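Local coordinates for CELL division control protein 6 (Pyrobaculum aerophilum, PDB 1FNN) that binds ADP and magnesium through an AAA+ ATPase domain and probably takes part in regulating the initiation of DNA replication, at residues F76-G81 with F128-D133; R46-G51 with L162-H167; S13-R18 with L61-E66; R96-P101 with A114-H119. One frame throughout, in Å; residues are numbered along the deposited sequence.

Contact 1 of 4, residues F76-G81 with F128-D133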
# COMPACT_ATOMS: atom_id res chain seq x y z
N PHE A 76 -20.14 14.13 5.21
CA PHE A 76 -19.21 13.01 5.12
C PHE A 76 -18.75 12.62 6.52
O PHE A 76 -18.22 13.50 7.20
CB PHE A 76 -17.98 13.49 4.35
CG PHE A 76 -16.88 12.50 4.14
CD1 PHE A 76 -17.12 11.23 3.65
CD2 PHE A 76 -15.57 12.85 4.42
CE1 PHE A 76 -16.07 10.33 3.45
CE2 PHE A 76 -14.53 11.97 4.23
CZ PHE A 76 -14.77 10.70 3.74
N VAL A 77 -19.15 11.47 7.01
CA VAL A 77 -18.88 11.02 8.35
C VAL A 77 -17.91 9.83 8.29
O VAL A 77 -18.26 8.71 7.91
CB VAL A 77 -20.19 10.66 9.08
CG1 VAL A 77 -19.83 10.12 10.47
CG2 VAL A 77 -21.09 11.92 9.26
N TYR A 78 -16.64 10.16 8.44
CA TYR A 78 -15.59 9.14 8.25
C TYR A 78 -15.29 8.44 9.56
O TYR A 78 -14.86 9.06 10.55
CB TYR A 78 -14.38 9.83 7.62
CG TYR A 78 -13.22 8.84 7.49
CD1 TYR A 78 -13.12 8.02 6.37
CD2 TYR A 78 -12.27 8.75 8.50
CE1 TYR A 78 -12.07 7.13 6.25
CE2 TYR A 78 -11.21 7.86 8.39
CZ TYR A 78 -11.13 7.05 7.26
OH TYR A 78 -10.10 6.17 7.14
N ILE A 79 -15.45 7.11 9.59
CA ILE A 79 -15.21 6.35 10.81
C ILE A 79 -14.02 5.41 10.60
O ILE A 79 -14.12 4.47 9.82
CB ILE A 79 -16.38 5.51 11.28
CG1 ILE A 79 -17.69 6.26 11.54
CG2 ILE A 79 -16.03 4.77 12.61
CD1 ILE A 79 -17.50 7.45 12.48
N ASN A 80 -12.92 5.69 11.30
CA ASN A 80 -11.76 4.77 11.14
C ASN A 80 -11.96 3.61 12.11
O ASN A 80 -11.74 3.77 13.32
CB ASN A 80 -10.47 5.54 11.42
CG ASN A 80 -9.22 4.69 11.48
OD1 ASN A 80 -9.28 3.46 11.41
ND2 ASN A 80 -8.09 5.38 11.60
N GLY A 81 -12.27 2.42 11.60
CA GLY A 81 -12.55 1.26 12.42
C GLY A 81 -11.34 0.76 13.20
O GLY A 81 -11.47 -0.04 14.13
N PHE A 128 -23.22 10.57 4.41
CA PHE A 128 -22.39 9.59 3.68
C PHE A 128 -21.44 9.01 4.74
O PHE A 128 -20.46 9.65 5.13
CB PHE A 128 -21.63 10.30 2.57
CG PHE A 128 -20.53 9.61 1.85
CD1 PHE A 128 -19.54 10.36 1.25
CD2 PHE A 128 -20.45 8.23 1.74
CE1 PHE A 128 -18.49 9.76 0.55
CE2 PHE A 128 -19.41 7.62 1.05
CZ PHE A 128 -18.43 8.39 0.46
N LEU A 129 -21.75 7.82 5.20
CA LEU A 129 -21.04 7.16 6.27
C LEU A 129 -20.03 6.15 5.75
O LEU A 129 -20.31 5.33 4.86
CB LEU A 129 -22.07 6.51 7.19
CG LEU A 129 -21.55 5.70 8.38
CD1 LEU A 129 -20.79 6.58 9.39
CD2 LEU A 129 -22.71 4.96 9.07
N VAL A 130 -18.77 6.37 6.11
CA VAL A 130 -17.72 5.44 5.69
C VAL A 130 -17.28 4.68 6.94
O VAL A 130 -16.81 5.29 7.91
CB VAL A 130 -16.52 6.19 5.07
CG1 VAL A 130 -15.42 5.18 4.77
CG2 VAL A 130 -16.94 6.94 3.80
N LEU A 131 -17.35 3.35 6.87
CA LEU A 131 -16.71 2.57 7.95
C LEU A 131 -15.42 1.96 7.43
O LEU A 131 -15.46 0.87 6.83
CB LEU A 131 -17.70 1.49 8.42
CG LEU A 131 -19.06 2.03 8.88
CD1 LEU A 131 -20.00 0.88 9.27
CD2 LEU A 131 -18.93 3.01 10.05
N ASP A 132 -14.32 2.69 7.57
CA ASP A 132 -13.03 2.27 7.04
C ASP A 132 -12.42 1.20 7.95
O ASP A 132 -12.78 1.09 9.12
CB ASP A 132 -12.03 3.44 6.94
CG ASP A 132 -11.07 3.27 5.79
OD1 ASP A 132 -10.93 2.12 5.28
OD2 ASP A 132 -10.43 4.25 5.38
N ASP A 133 -11.64 0.32 7.36
CA ASP A 133 -11.09 -0.85 8.06
C ASP A 133 -12.10 -1.49 8.99
O ASP A 133 -11.82 -1.72 10.17
CB ASP A 133 -9.83 -0.50 8.87
CG ASP A 133 -8.80 0.07 7.90
OD1 ASP A 133 -8.72 -0.46 6.77
OD2 ASP A 133 -8.14 1.03 8.34
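Strands 76-80 and 128-132 run parallel, bridged from Phe76-Phe128 to Asn80-Asp132, with 4.8 Å between their axes. They are the edge strand and its neighbour in the parallel sheet of the AAA+ P-loop ATPase fold. Backbone bonds alternate along the pair, from Val77 N to Phe128 O through to Gly81 N on Asp132 O. On the sheet face of Phe76, Tyr78 and Asp132, Phe76 and Phe128 lie side by side with ring planes at 42°, CD1 of Phe76 3.5 Å from CD1 of Phe128. CE1 of Phe76 also meets CG2 of Val130 at 3.5 Å. On the other face CD1 of Leu129 touches both CG1 of Val77 and CG1 of Ile79, each at 3.8 Å. The phenol of Tyr78 reaches across the strands, with CG anti to the backbone N (chi1 176°), and its OH donates to OD2 of Asp132 at 2.6 Å. Asp132 is a magnesium-site residue; here its side chain is about 4 Å from the ion. Its OD2 also bonds Thr58 of the P-loop helix. A phenylalanine in place of Tyr78 would leave OD2 with the Thr58 bond but without the phenol, and would probably let the carboxylate turn more easily. OD1 of Asp132 accepts from Asp133 N at 2.8 Å.

Contact 2 of 4, residues R46-G51 with L162-H167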
# COMPACT_ATOMS: atom_id res chain seq x y z
N ARG A 46 -24.91 1.73 -1.36
CA ARG A 46 -23.93 1.09 -0.50
C ARG A 46 -22.88 0.37 -1.34
O ARG A 46 -23.20 -0.02 -2.48
CB ARG A 46 -24.49 0.27 0.62
CG ARG A 46 -25.52 -0.80 0.43
CD ARG A 46 -26.81 -0.36 -0.28
NE ARG A 46 -27.68 -1.49 -0.38
CZ ARG A 46 -28.79 -1.68 -1.06
NH1 ARG A 46 -29.28 -0.73 -1.84
NH2 ARG A 46 -29.36 -2.87 -0.92
N ALA A 47 -21.60 0.46 -0.93
CA ALA A 47 -20.52 -0.26 -1.61
C ALA A 47 -19.57 -0.86 -0.55
O ALA A 47 -19.46 -0.35 0.56
CB ALA A 47 -19.69 0.70 -2.46
N THR A 48 -18.78 -1.85 -0.95
CA THR A 48 -17.76 -2.46 -0.13
C THR A 48 -16.46 -2.38 -0.91
O THR A 48 -16.53 -2.69 -2.10
CB THR A 48 -18.06 -3.94 0.19
OG1 THR A 48 -19.28 -4.02 0.91
CG2 THR A 48 -16.97 -4.56 1.04
N LEU A 49 -15.42 -1.80 -0.33
CA LEU A 49 -14.14 -1.67 -0.99
C LEU A 49 -13.20 -2.75 -0.43
O LEU A 49 -13.08 -2.84 0.80
CB LEU A 49 -13.52 -0.28 -0.72
CG LEU A 49 -14.41 0.96 -0.97
CD1 LEU A 49 -13.54 2.21 -0.84
CD2 LEU A 49 -15.14 0.96 -2.31
N LEU A 50 -12.61 -3.59 -1.29
CA LEU A 50 -11.79 -4.70 -0.76
C LEU A 50 -10.43 -4.69 -1.43
O LEU A 50 -10.27 -4.54 -2.64
CB LEU A 50 -12.45 -6.07 -1.03
CG LEU A 50 -13.84 -6.30 -0.45
CD1 LEU A 50 -14.41 -7.67 -0.89
CD2 LEU A 50 -13.80 -6.24 1.08
N GLY A 51 -9.40 -4.91 -0.60
CA GLY A 51 -8.04 -4.92 -1.12
C GLY A 51 -7.07 -4.96 0.05
O GLY A 51 -7.45 -4.49 1.14
N LEU A 162 -23.73 4.29 2.46
CA LEU A 162 -22.78 3.61 3.34
C LEU A 162 -21.68 2.91 2.55
O LEU A 162 -21.95 2.11 1.61
CB LEU A 162 -23.54 2.55 4.16
CG LEU A 162 -22.61 1.65 4.99
CD1 LEU A 162 -21.90 2.43 6.10
CD2 LEU A 162 -23.40 0.47 5.56
N VAL A 163 -20.43 3.27 2.83
CA VAL A 163 -19.31 2.53 2.26
C VAL A 163 -18.59 1.81 3.41
O VAL A 163 -18.25 2.46 4.43
CB VAL A 163 -18.31 3.44 1.52
CG1 VAL A 163 -17.06 2.66 1.06
CG2 VAL A 163 -18.97 4.02 0.27
N ILE A 164 -18.31 0.52 3.25
CA ILE A 164 -17.51 -0.23 4.22
C ILE A 164 -16.26 -0.81 3.53
O ILE A 164 -16.22 -0.97 2.29
CB ILE A 164 -18.26 -1.39 4.89
CG1 ILE A 164 -18.46 -2.54 3.90
CG2 ILE A 164 -19.59 -0.92 5.46
CD1 ILE A 164 -19.11 -3.76 4.54
N VAL A 165 -15.19 -0.87 4.30
CA VAL A 165 -13.88 -1.18 3.76
C VAL A 165 -13.23 -2.38 4.46
O VAL A 165 -13.26 -2.49 5.67
CB VAL A 165 -12.95 0.03 3.89
CG1 VAL A 165 -11.58 -0.28 3.29
CG2 VAL A 165 -13.49 1.29 3.23
N GLY A 166 -12.78 -3.36 3.65
CA GLY A 166 -12.12 -4.53 4.25
C GLY A 166 -10.94 -4.96 3.38
O GLY A 166 -10.62 -4.36 2.37
N HIS A 167 -10.26 -6.02 3.81
CA HIS A 167 -9.12 -6.57 3.12
C HIS A 167 -9.49 -7.60 2.06
O HIS A 167 -8.86 -7.63 1.02
CB HIS A 167 -8.14 -7.27 4.09
CG HIS A 167 -7.36 -6.25 4.86
ND1 HIS A 167 -6.91 -6.46 6.14
CD2 HIS A 167 -6.94 -5.00 4.50
CE1 HIS A 167 -6.26 -5.40 6.56
NE2 HIS A 167 -6.26 -4.50 5.59
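The carbonyl of Leu49 takes the amide of Gly166, O to N 2.9 Å, in a nearly straight bond (170° at the hydrogen). The same Leu49 O lies 3.5 Å from CA of Val165 in a CH...O contact. This is the centre of the parallel sheet of the P-loop ATPase fold: strand 46-50 leads into the Walker A loop and pairs with strand 162-166. Further bonds follow the parallel ladder, among them Leu49 N to Ile164 O at 2.9 Å. Beneath helix 57-68, CG of Leu49 meets CG1 of Val163 at 3.7 Å, and Leu61 of that helix packs on both side chains. On the other face, CG1 of Ile164 stands between its own backbone N and carbonyl carbon (chi1 72°) and lies 3.4 Å from OG1 of Thr48. That hydroxyl is buried with no polar partner in the model. Gly166 pairs with Leu50, whose CD2 is 3.9 Å from Gly166 O. At the C-terminal end of the pair, Gly51 O accepts a bond from Lys57, an ADP-binding residue. The imidazole of His167 turns its edge to this oxygen, with CD2 3.4 Å from Gly51 O.

Contact 3 of 4, residues S13-R18 with L61-E66. With ADP (adenosine-5'-diphosphate), chain D.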
# COMPACT_ATOMS: atom_id res chain seq x y z
N SER A 13 -1.68 11.39 5.19
CA SER A 13 -2.90 12.14 4.97
C SER A 13 -2.88 12.93 3.68
O SER A 13 -3.97 13.32 3.24
CB SER A 13 -3.15 13.06 6.16
OG SER A 13 -2.30 14.19 6.09
N TYR A 14 -1.74 13.07 3.00
CA TYR A 14 -1.72 13.77 1.72
C TYR A 14 -2.57 13.07 0.68
O TYR A 14 -2.45 11.85 0.44
CB TYR A 14 -0.27 13.85 1.22
CG TYR A 14 -0.06 14.54 -0.09
CD1 TYR A 14 -0.02 15.96 -0.11
CD2 TYR A 14 0.10 13.86 -1.28
CE1 TYR A 14 0.18 16.60 -1.31
CE2 TYR A 14 0.30 14.51 -2.48
CZ TYR A 14 0.33 15.91 -2.46
OH TYR A 14 0.53 16.57 -3.66
N VAL A 15 -3.36 13.84 -0.04
CA VAL A 15 -4.25 13.37 -1.10
C VAL A 15 -3.72 13.97 -2.39
O VAL A 15 -3.69 15.19 -2.50
CB VAL A 15 -5.72 13.81 -0.92
CG1 VAL A 15 -6.56 13.36 -2.12
CG2 VAL A 15 -6.33 13.24 0.35
N PRO A 16 -3.11 13.18 -3.27
CA PRO A 16 -2.46 13.72 -4.44
C PRO A 16 -3.50 14.23 -5.43
O PRO A 16 -4.67 13.84 -5.37
CB PRO A 16 -1.61 12.56 -4.96
CG PRO A 16 -2.29 11.35 -4.43
CD PRO A 16 -3.03 11.69 -3.16
N LYS A 17 -3.06 15.00 -6.41
CA LYS A 17 -3.94 15.51 -7.45
C LYS A 17 -4.51 14.39 -8.28
O LYS A 17 -5.60 14.51 -8.85
CB LYS A 17 -3.17 16.47 -8.38
CG LYS A 17 -4.03 17.11 -9.46
CD LYS A 17 -3.34 18.36 -10.00
CE LYS A 17 -4.02 18.90 -11.26
NZ LYS A 17 -3.09 19.77 -12.03
N ARG A 18 -3.63 13.45 -8.68
CA ARG A 18 -4.15 12.32 -9.44
C ARG A 18 -3.83 11.01 -8.72
O ARG A 18 -2.98 10.89 -7.82
CB ARG A 18 -3.66 12.42 -10.89
CG ARG A 18 -2.18 12.74 -10.99
CD ARG A 18 -1.95 13.98 -11.84
NE ARG A 18 -0.93 14.84 -11.23
CZ ARG A 18 0.37 14.66 -11.33
NH1 ARG A 18 0.87 13.65 -12.02
NH2 ARG A 18 1.18 15.52 -10.72
N LEU A 61 -11.50 6.85 -1.82
CA LEU A 61 -12.70 7.38 -1.17
C LEU A 61 -12.56 8.86 -0.80
O LEU A 61 -13.45 9.69 -0.98
CB LEU A 61 -12.83 6.61 0.13
CG LEU A 61 -13.82 5.48 0.26
CD1 LEU A 61 -13.53 4.86 1.63
CD2 LEU A 61 -15.22 6.02 0.06
N ARG A 62 -11.37 9.28 -0.31
CA ARG A 62 -11.14 10.67 0.03
C ARG A 62 -11.20 11.53 -1.22
O ARG A 62 -11.68 12.67 -1.20
CB ARG A 62 -9.82 10.89 0.81
CG ARG A 62 -10.01 10.28 2.22
CD ARG A 62 -9.05 10.96 3.17
NE ARG A 62 -9.18 10.63 4.55
CZ ARG A 62 -10.03 10.90 5.52
NH1 ARG A 62 -11.11 11.66 5.40
NH2 ARG A 62 -9.79 10.38 6.73
N LYS A 63 -10.69 11.00 -2.34
CA LYS A 63 -10.70 11.73 -3.59
C LYS A 63 -12.14 11.89 -4.09
O LYS A 63 -12.50 12.96 -4.63
CB LYS A 63 -9.87 11.03 -4.65
CG LYS A 63 -10.05 11.60 -6.05
CD LYS A 63 -9.39 12.97 -6.19
CE LYS A 63 -7.96 13.08 -5.75
NZ LYS A 63 -7.38 14.46 -5.98
N LEU A 64 -12.90 10.81 -3.95
CA LEU A 64 -14.33 10.94 -4.33
C LEU A 64 -14.97 12.11 -3.55
O LEU A 64 -15.69 12.92 -4.13
CB LEU A 64 -15.06 9.65 -4.03
CG LEU A 64 -16.48 9.35 -4.52
CD1 LEU A 64 -17.52 9.87 -3.56
CD2 LEU A 64 -16.73 9.82 -5.94
N TRP A 65 -14.83 12.10 -2.24
CA TRP A 65 -15.39 13.20 -1.42
C TRP A 65 -14.92 14.57 -1.89
O TRP A 65 -15.66 15.58 -1.96
CB TRP A 65 -15.07 13.03 0.07
CG TRP A 65 -15.65 14.20 0.85
CD1 TRP A 65 -14.95 15.19 1.50
CD2 TRP A 65 -17.03 14.49 1.02
NE1 TRP A 65 -15.85 16.05 2.06
CE2 TRP A 65 -17.12 15.68 1.80
CE3 TRP A 65 -18.21 13.87 0.59
CZ2 TRP A 65 -18.34 16.24 2.15
CZ3 TRP A 65 -19.43 14.44 0.96
CH2 TRP A 65 -19.48 15.61 1.73
N GLU A 66 -13.61 14.70 -2.17
CA GLU A 66 -13.01 15.93 -2.60
C GLU A 66 -13.72 16.42 -3.87
O GLU A 66 -14.02 17.63 -3.93
CB GLU A 66 -11.51 15.74 -2.86
CG GLU A 66 -10.71 16.96 -3.27
CD GLU A 66 -9.29 16.41 -3.59
OE1 GLU A 66 -8.57 15.98 -2.68
OE2 GLU A 66 -8.98 16.45 -4.77
PB ADP D . -5.37 1.69 1.81
O1B ADP D . -6.57 2.21 2.58
O2B ADP D . -5.71 0.88 0.69
O3B ADP D . -4.68 0.92 2.84
PA ADP D . -4.18 4.17 1.11
O1A ADP D . -5.38 4.80 0.54
O2A ADP D . -3.86 4.72 2.43
O3A ADP D . -4.35 2.65 1.16
O5' ADP D . -2.86 4.45 0.18
C5' ADP D . -1.61 4.20 0.80
C4' ADP D . -0.68 5.36 0.40
O4' ADP D . -0.54 5.34 -1.00
C3' ADP D . -1.22 6.75 0.73
O3' ADP D . -0.12 7.60 0.98
C2' ADP D . -1.96 7.04 -0.53
O2' ADP D . -2.15 8.44 -0.74
C1' ADP D . -0.98 6.50 -1.58
N9 ADP D . -1.73 6.10 -2.71
C8 ADP D . -2.41 4.92 -2.84
N7 ADP D . -2.81 4.66 -4.05
C5 ADP D . -2.35 5.75 -4.76
C6 ADP D . -2.47 6.10 -6.12
N6 ADP D . -3.13 5.33 -6.97
N1 ADP D . -1.93 7.25 -6.53
C2 ADP D . -1.32 8.02 -5.65
N3 ADP D . -1.13 7.82 -4.34
C4 ADP D . -1.69 6.64 -3.96
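Lys63 NZ reaches from helix 57-68 to the loop at 13-18 and donates to the backbone carbonyl of Pro16, NZ to O 2.8 Å, in the plane of that carbonyl. A second, weak bond runs from NZ to the carbonyl O of Lys17 at 3.4 Å. The third partner comes from the helix itself. Glu66, one turn on, offers OE2 to Lys63 NZ in a salt bridge of 2.8 Å, on the syn side of the carboxylate. Two oxygens thus hold the ammonium group firmly and a third weakly. The lysine chain folds to get there, bent at chi2 (72°) and chi3 (51°). Val15 lies against this polar group. Its CG1 touches OE1 of Glu66 at 3.3 Å and CE of Lys63 at 3.9 Å, while its CG2 rests on CB of Arg62 at 4.2 Å. An alanine at Lys63 would probably leave Glu66 without its charge partner and the carbonyls of Pro16 and Lys17 without this donor, so the loop would be less firmly tied to the helix. Further out, Leu26 of helix 23-38 packs on Lys63. Beyond the loop lies the nucleotide. CG of Pro16 approaches C2 of the ADP adenine at 3.7 Å, and Arg205 of helix 195-209 packs against the same proline. Arg62 makes a cation-pi contact with Tyr78. The helix follows the Walker A loop, and the amides of Lys57 and Val59 in its first turn bond ADP. The arrangement is that of an AAA+ nucleotide site, with an N-terminal loop beside the adenine held to the P-loop helix.

Contact 4 of 4, residues R96-P101 with A114-H119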
# COMPACT_ATOMS: atom_id res chain seq x y z
N ARG A 96 -20.46 13.23 17.28
CA ARG A 96 -19.55 14.37 17.25
C ARG A 96 -19.46 14.96 15.85
O ARG A 96 -19.53 16.18 15.65
CB ARG A 96 -18.18 13.91 17.74
CG ARG A 96 -17.20 15.03 18.01
CD ARG A 96 -15.78 14.50 18.16
NE ARG A 96 -14.93 14.79 17.02
CZ ARG A 96 -15.09 14.57 15.73
NH1 ARG A 96 -16.16 13.98 15.21
NH2 ARG A 96 -14.15 14.92 14.87
N SER A 97 -19.37 14.07 14.84
CA SER A 97 -19.23 14.60 13.48
C SER A 97 -20.51 15.29 13.04
O SER A 97 -20.46 16.27 12.31
CB SER A 97 -18.81 13.46 12.52
OG SER A 97 -19.05 13.94 11.18
N LEU A 98 -21.68 14.91 13.51
CA LEU A 98 -22.98 15.49 13.20
C LEU A 98 -23.48 16.52 14.23
O LEU A 98 -24.60 17.04 14.13
CB LEU A 98 -24.00 14.34 13.13
CG LEU A 98 -24.54 13.84 11.79
CD1 LEU A 98 -23.71 14.18 10.58
CD2 LEU A 98 -24.89 12.35 11.81
N ASN A 99 -22.66 16.89 15.21
CA ASN A 99 -23.07 17.77 16.28
C ASN A 99 -24.40 17.34 16.91
O ASN A 99 -25.25 18.21 17.04
CB ASN A 99 -23.31 19.20 15.73
CG ASN A 99 -21.90 19.71 15.44
OD1 ASN A 99 -21.20 19.81 16.45
ND2 ASN A 99 -21.63 19.97 14.17
N ILE A 100 -24.47 16.12 17.41
CA ILE A 100 -25.70 15.66 18.08
C ILE A 100 -25.33 15.65 19.57
O ILE A 100 -24.47 14.89 19.97
CB ILE A 100 -26.04 14.21 17.71
CG1 ILE A 100 -26.45 14.09 16.23
CG2 ILE A 100 -27.12 13.62 18.63
CD1 ILE A 100 -26.53 12.61 15.83
N PRO A 101 -25.99 16.48 20.37
CA PRO A 101 -25.67 16.52 21.79
C PRO A 101 -26.17 15.25 22.47
O PRO A 101 -27.33 14.89 22.22
CB PRO A 101 -26.43 17.75 22.30
CG PRO A 101 -26.96 18.45 21.10
CD PRO A 101 -27.06 17.41 19.98
N ALA A 114 -31.87 5.42 18.07
CA ALA A 114 -33.08 6.26 17.96
C ALA A 114 -32.69 7.74 17.94
O ALA A 114 -33.32 8.52 17.22
CB ALA A 114 -33.97 5.93 19.14
N LEU A 115 -31.77 8.15 18.79
CA LEU A 115 -31.33 9.57 18.79
C LEU A 115 -30.73 9.99 17.45
O LEU A 115 -31.06 11.01 16.85
CB LEU A 115 -30.32 9.79 19.91
CG LEU A 115 -29.80 11.24 20.11
CD1 LEU A 115 -30.94 12.20 20.42
CD2 LEU A 115 -28.76 11.27 21.22
N LEU A 116 -29.89 9.11 16.89
CA LEU A 116 -29.27 9.36 15.58
C LEU A 116 -30.32 9.41 14.51
O LEU A 116 -30.37 10.33 13.67
CB LEU A 116 -28.18 8.29 15.31
CG LEU A 116 -27.70 8.28 13.83
CD1 LEU A 116 -27.05 9.63 13.52
CD2 LEU A 116 -26.78 7.10 13.58
N VAL A 117 -31.31 8.50 14.56
CA VAL A 117 -32.41 8.62 13.58
C VAL A 117 -33.18 9.91 13.74
O VAL A 117 -33.58 10.58 12.79
CB VAL A 117 -33.35 7.39 13.72
CG1 VAL A 117 -34.65 7.59 12.97
CG2 VAL A 117 -32.61 6.15 13.24
N GLU A 118 -33.53 10.28 14.99
CA GLU A 118 -34.29 11.53 15.20
C GLU A 118 -33.58 12.75 14.64
O GLU A 118 -34.11 13.62 13.91
CB GLU A 118 -34.47 11.69 16.74
CG GLU A 118 -35.16 13.02 17.07
CD GLU A 118 -34.95 13.36 18.54
OE1 GLU A 118 -35.30 12.54 19.41
OE2 GLU A 118 -34.43 14.45 18.84
N HIS A 119 -32.28 12.84 14.95
CA HIS A 119 -31.51 13.99 14.43
C HIS A 119 -31.45 14.00 12.91
O HIS A 119 -31.70 15.04 12.29
CB HIS A 119 -30.11 14.03 15.06
CG HIS A 119 -30.04 14.79 16.34
ND1 HIS A 119 -29.58 16.10 16.40
CD2 HIS A 119 -30.38 14.44 17.61
CE1 HIS A 119 -29.63 16.51 17.66
NE2 HIS A 119 -30.11 15.53 18.41
O HOH W 1 -30.38 15.85 21.17
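A Schellman motif ends helix 87-97, and the chain leaving it packs on helix 109-122, one of the peripheral helices of the AAA+ domain. Asn99, with positive phi, is the C' residue of the motif: its N bonds Arg96 O, and Ile100 N reaches back to Ala95 O. The turn sends the Ile100 side chain toward the second helix. There Ile100 CG2 lies over one face of the His119 imidazole in a CH-pi contact, 3.6 Å from the ring centroid and 18° off the normal. The two side chains slide past each other in opposite directions. CG2 of Ile100 also touches CD2 of Leu115 at 3.9 Å. The other branch of Ile100 ends in CD1, which meets CD1 of Leu116 at 3.8 Å, the two side chains crossing at about a right angle. Leu98 adds CD2 to the same methyl of Leu116 at 3.9 Å. Pro101 approaches His119 too, with its CD 3.6 Å from CE1 of the ring. Both ring nitrogens of His119 have polar partners. ND1 is hydrogen-bonded to Arg123, whose NH1 also donates to Leu98 O. NE2 of His119 is 2.8 Å from a water that makes a weak bond to Pro101 O.

From the N terminus, the loop at 13-18 comes first, and contact 3 closes when helix 57-68 returns to it. Strand 46-50 lies inside that loop, so contact 2, which closes only at 162-167, crosses contact 3. Contact 1 opens after contact 3 has closed and is nested within contact 2. Contact 4 is nested in turn within contact 1, joining the chain just after helix 87-97 to helix 109-122, both within the connection between strands 75-80 and 127-132. Contacts 1 and 2 share one sheet, joined where Leu131 N meets Val163 O. Leu61 of contact 3 packs on both. Contact 4 touches contact 1 through Val77, far from the nucleotide.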